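Local coordinates for protein terminal uridylyltransferase 1 (Trypanosoma brucei, PDB 5HZD) that adds uridines to the 3' end of guide RNAs, ribosomal RNAs and some mRNAs during mitochondrial RNA editing, using UTP and a magnesium or manganese ion, at residues A[203-208]-A[260-265]. Numbering follows the deposited sequence.
Sequences LNGPAT and LASASL
Leu265 carries the apolar part of the contact, its branched end set into the bend that residues 203-208 make on leaving their strand. With CG anti to the backbone N (chi1 -174°), the side chain runs across to that loop. There Leu265 CD2 meets Leu203 CD2 at 4.1 Å and lies 4.0 Å from Ala207 CA, while Leu265 CD1 is 3.4 Å from Gly205 O, a carbonyl buried here without a hydrogen-bond partner in the model. Leu260 CD1 reaches the same Leu203 methyl more loosely, and Trp233 of strand 228-233 backs Leu203 and Ala207.

Direct polar linkage comes from the amide of Asn204. Asn204 ND2 donates to Ser264 O at 3.0 Å, nearly straight at 168° and with the acceptor within the amide plane, while OD1 takes the backbone N-H of Arg266. Both ends of the amide are held by backbone groups of the residues flanking Leu265, which fixes its rotation. At the other end of the contact a water donates to Pro206 O (2.6 Å) and to Ser262 OG (3.0 Å); that hydroxyl also hydrogen-bonds Asp211 in helix 209-223.

Residues 262-265 form a type II beta turn, closed by Leu265 N to Ser262 O (3.1 Å). This joins the loop ending at N-capping Thr208 to the turn before strand 267-271, linking neighbouring first and last strands of a beta-alpha-beta-beta-alpha-beta domain of ferredoxin-like (RRM-like) topology, remote from the UTP site.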
loop_
_atom_site.group_PDB
_atom_site.type_symbol
_atom_site.label_atom_id
_atom_site.label_comp_id
_atom_site.label_asym_id
_atom_site.label_seq_id
_atom_site.Cartn_x
_atom_site.Cartn_y
_atom_site.Cartn_z
ATOM N N LEU A 203 -3.636 26.977 29.772
ATOM C CA LEU A 203 -4.271 28.266 29.515
ATOM C C LEU A 203 -3.263 29.385 29.634
ATOM O O LEU A 203 -2.295 29.281 30.399
ATOM C CB LEU A 203 -5.409 28.510 30.523
ATOM C CG LEU A 203 -6.694 27.696 30.323
ATOM C CD1 LEU A 203 -6.502 26.192 30.606
ATOM C CD2 LEU A 203 -7.787 28.284 31.204
ATOM N N ASN A 204 -3.503 30.489 28.927
ATOM C CA ASN A 204 -2.584 31.623 28.997
ATOM C C ASN A 204 -2.773 32.569 30.188
ATOM O O ASN A 204 -2.117 33.610 30.294
ATOM C CB ASN A 204 -2.579 32.387 27.656
ATOM C CG ASN A 204 -3.875 33.108 27.415
ATOM O OD1 ASN A 204 -4.866 32.851 28.103
ATOM N ND2 ASN A 204 -3.890 34.013 26.447
ATOM N N GLY A 205 -3.678 32.215 31.101
ATOM C CA GLY A 205 -3.887 32.965 32.318
ATOM C C GLY A 205 -4.806 32.123 33.175
ATOM O O GLY A 205 -5.207 31.048 32.758
ATOM N N PRO A 206 -5.128 32.604 34.368
ATOM C CA PRO A 206 -5.998 31.850 35.276
ATOM C C PRO A 206 -7.459 31.933 34.825
ATOM O O PRO A 206 -7.912 33.005 34.402
ATOM C CB PRO A 206 -5.796 32.566 36.615
ATOM C CG PRO A 206 -5.372 33.946 36.252
ATOM C CD PRO A 206 -4.575 33.814 34.988
ATOM N N ALA A 207 -8.169 30.809 34.919
ATOM C CA ALA A 207 -9.577 30.736 34.558
ATOM C C ALA A 207 -10.440 31.070 35.765
ATOM O O ALA A 207 -10.173 30.596 36.868
ATOM C CB ALA A 207 -9.908 29.317 34.074
ATOM N N THR A 208 -11.479 31.866 35.560
ATOM C CA THR A 208 -12.488 32.054 36.591
ATOM C C THR A 208 -13.314 30.785 36.730
ATOM O O THR A 208 -13.200 29.860 35.941
ATOM C CB THR A 208 -13.447 33.196 36.236
ATOM O OG1 THR A 208 -14.153 32.860 35.032
ATOM C CG2 THR A 208 -12.680 34.517 36.016
ATOM N N LEU A 260 -14.336 30.588 26.034
ATOM C CA LEU A 260 -14.288 30.964 27.423
ATOM C C LEU A 260 -14.811 32.385 27.546
ATOM O O LEU A 260 -14.867 33.132 26.565
ATOM C CB LEU A 260 -12.863 30.815 27.962
ATOM C CG LEU A 260 -12.293 29.406 27.728
ATOM C CD1 LEU A 260 -10.919 29.310 28.364
ATOM C CD2 LEU A 260 -13.203 28.287 28.221
ATOM N N ALA A 261 -15.218 32.738 28.751
ATOM C CA ALA A 261 -15.824 34.049 29.008
ATOM C C ALA A 261 -14.775 35.169 29.095
ATOM O O ALA A 261 -14.966 36.228 28.488
ATOM C CB ALA A 261 -16.664 33.993 30.265
ATOM N N SER A 262 -13.679 34.929 29.831
ATOM C CA SER A 262 -12.681 35.978 30.110
ATOM C C SER A 262 -12.005 36.416 28.835
ATOM O O SER A 262 -11.511 35.603 28.069
ATOM C CB SER A 262 -11.602 35.495 31.100
ATOM O OG SER A 262 -12.155 35.259 32.381
ATOM N N ALA A 263 -11.990 37.722 28.619
ATOM C CA ALA A 263 -11.404 38.246 27.405
ATOM C C ALA A 263 -9.949 37.821 27.273
ATOM O O ALA A 263 -9.161 37.969 28.224
ATOM C CB ALA A 263 -11.505 39.747 27.411
ATOM N N SER A 264 -9.617 37.344 26.078
ATOM C CA SER A 264 -8.274 36.927 25.669
ATOM C C SER A 264 -7.725 35.708 26.376
ATOM O O SER A 264 -6.551 35.385 26.221
ATOM C CB SER A 264 -7.275 38.066 25.773
ATOM O OG SER A 264 -7.649 39.152 24.934
ATOM N N LEU A 265 -8.564 35.025 27.145
ATOM C CA LEU A 265 -8.135 33.746 27.703
ATOM C C LEU A 265 -8.168 32.673 26.631
ATOM O O LEU A 265 -9.191 32.457 25.974
ATOM C CB LEU A 265 -9.028 33.373 28.882
ATOM C CG LEU A 265 -8.636 32.124 29.682
ATOM C CD1 LEU A 265 -7.305 32.382 30.407
ATOM C CD2 LEU A 265 -9.725 31.885 30.702
HETATM O O HOH W 1 -9.506 35.013 33.741
#